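Local coordinates for basic membrane lipoprotein (Brucella melitensis biovar Abortus, PDB 3S99) that binds adenine and probably other purines such as guanine, and may take part in their uptake as part of an ABC-type transport system, at residues A[240-245]-A[290-294]. Numbering follows the deposited sequence.
Sequences IKFAPD and FTNMP
With CG anti to its own carbonyl carbon (chi1 -63°), Asn292 extends its carboxamide to the peptide that links Pro244 to Asp245, while Ile240, its CG1 anti to the backbone N (chi1 -170°), brings CD1 against Thr291. The two loops belong to the lobe of this periplasmic-binding-protein fold built on the mixed sheet: loop 240-245 joins the neighbouring parallel strands 231-236 and 247-253, whereas loop 290-294 leads from the antiparallel edge strand 285-287 into helix 295-310. One hydrogen bond spans them. Asn292 ND2 donates to Pro244 O at 3.1 Å, nearly straight at 167°; the acceptor lies close to the amide plane, yet the donor stands well above the carbonyl plane, away from the lone-pair directions. The second N-H of a primary amide is what makes asparagine apt here, since ND2 also bonds Gln247 O and thus joins the carbonyl of Pro244 to that of Gln247, where strand 247-253 begins. Asn292 also adopts a left-handed backbone conformation, which asparagine tolerates better than most residues, two residues before Pro294, the N-cap of helix 295-310. Thr291 OG1 bonds the same Gln247 oxygen, so its hydroxyl is engaged while Ile240 CD1 packs against it at 3.7 Å. The long CG1 branch of Ile240 also sets Ile240 CD1 4.2 Å from Asn292 ND2, an apolar neighbour to both groups. With ND2 committed to the two carbonyls, the other amide atom meets a less comfortable neighbour: Asn292 OD1 sits 3.1 Å from Asp245 O, two acceptors with no hydrogen bond between them.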
loop_
_atom_site.group_PDB
_atom_site.type_symbol
_atom_site.label_atom_id
_atom_site.label_comp_id
_atom_site.label_asym_id
_atom_site.label_seq_id
_atom_site.Cartn_x
_atom_site.Cartn_y
_atom_site.Cartn_z
ATOM N N ILE A 240 4.329 5.995 13.985
ATOM C CA ILE A 240 5.204 6.066 15.151
ATOM C C ILE A 240 4.465 6.567 16.413
ATOM O O ILE A 240 4.686 6.011 17.497
ATOM C CB ILE A 240 6.452 6.954 14.873
ATOM C CG1 ILE A 240 7.504 6.847 15.996
ATOM C CG2 ILE A 240 6.049 8.424 14.651
ATOM C CD1 ILE A 240 8.256 5.542 16.077
ATOM N N LYS A 241 3.588 7.574 16.269
ATOM C CA LYS A 241 2.903 8.155 17.438
ATOM C C LYS A 241 2.065 7.117 18.188
ATOM O O LYS A 241 1.878 7.244 19.392
ATOM C CB LYS A 241 2.020 9.361 17.064
ATOM N N PHE A 242 1.604 6.079 17.482
ATOM C CA PHE A 242 0.825 4.997 18.098
ATOM C C PHE A 242 1.683 3.843 18.647
ATOM O O PHE A 242 1.160 2.906 19.244
ATOM C CB PHE A 242 -0.193 4.472 17.068
ATOM C CG PHE A 242 -1.161 5.508 16.623
ATOM C CD1 PHE A 242 -2.313 5.759 17.353
ATOM C CD2 PHE A 242 -0.904 6.269 15.501
ATOM C CE1 PHE A 242 -3.205 6.717 16.941
ATOM C CE2 PHE A 242 -1.783 7.234 15.084
ATOM C CZ PHE A 242 -2.928 7.469 15.797
ATOM N N ALA A 243 3.000 3.905 18.438
ATOM C CA ALA A 243 3.897 2.821 18.815
ATOM C C ALA A 243 5.319 3.386 18.900
ATOM O O ALA A 243 6.196 2.944 18.163
ATOM C CB ALA A 243 3.821 1.673 17.777
ATOM N N PRO A 244 5.535 4.374 19.789
ATOM C CA PRO A 244 6.745 5.191 19.766
ATOM C C PRO A 244 8.024 4.401 19.987
ATOM O O PRO A 244 9.031 4.722 19.393
ATOM C CB PRO A 244 6.540 6.207 20.914
ATOM C CG PRO A 244 5.152 6.049 21.387
ATOM C CD PRO A 244 4.644 4.716 20.913
ATOM N N ASP A 245 7.986 3.392 20.842
ATOM C CA ASP A 245 9.161 2.593 21.090
ATOM C C ASP A 245 9.134 1.242 20.374
ATOM O O ASP A 245 10.069 0.461 20.538
ATOM C CB ASP A 245 9.421 2.421 22.599
ATOM C CG ASP A 245 8.285 1.728 23.332
ATOM O OD1 ASP A 245 7.164 1.624 22.803
ATOM O OD2 ASP A 245 8.521 1.295 24.472
ATOM N N PHE A 290 13.832 5.059 10.352
ATOM C CA PHE A 290 14.200 3.780 10.924
ATOM C C PHE A 290 14.482 3.949 12.415
ATOM O O PHE A 290 15.467 4.567 12.802
ATOM C CB PHE A 290 15.428 3.234 10.182
ATOM C CG PHE A 290 15.222 3.094 8.697
ATOM C CD1 PHE A 290 14.228 2.264 8.207
ATOM C CD2 PHE A 290 16.006 3.806 7.788
ATOM C CE1 PHE A 290 14.020 2.129 6.846
ATOM C CE2 PHE A 290 15.823 3.660 6.433
ATOM C CZ PHE A 290 14.840 2.818 5.949
ATOM N N THR A 291 13.594 3.400 13.247
ATOM C CA THR A 291 13.619 3.648 14.668
ATOM C C THR A 291 13.652 2.341 15.440
ATOM O O THR A 291 13.319 1.284 14.914
ATOM C CB THR A 291 12.351 4.431 15.130
ATOM O OG1 THR A 291 11.172 3.790 14.634
ATOM C CG2 THR A 291 12.379 5.924 14.673
ATOM N N ASN A 292 14.069 2.415 16.695
ATOM C CA ASN A 292 13.917 1.283 17.604
ATOM C C ASN A 292 14.635 0.047 17.118
ATOM O O ASN A 292 14.105 -1.059 17.231
ATOM C CB ASN A 292 12.431 0.977 17.823
ATOM C CG ASN A 292 11.718 2.118 18.484
ATOM O OD1 ASN A 292 12.099 2.533 19.571
ATOM N ND2 ASN A 292 10.686 2.651 17.833
ATOM N N MET A 293 15.844 0.236 16.595
ATOM C CA MET A 293 16.635 -0.862 16.053
ATOM C C MET A 293 18.101 -0.459 16.167
ATOM O O MET A 293 18.379 0.729 16.316
ATOM C CB MET A 293 16.236 -1.120 14.591
ATOM C CG MET A 293 16.727 -0.065 13.637
ATOM S SD MET A 293 16.303 -0.250 11.901
ATOM C CE MET A 293 14.511 0.008 12.040
ATOM N N PRO A 294 19.035 -1.435 16.149
ATOM C CA PRO A 294 20.452 -1.073 16.221
ATOM C C PRO A 294 20.940 -0.274 15.006
ATOM O O PRO A 294 20.360 -0.367 13.923
ATOM C CB PRO A 294 21.167 -2.432 16.329
ATOM C CG PRO A 294 20.140 -3.374 16.856
ATOM C CD PRO A 294 18.837 -2.893 16.290
#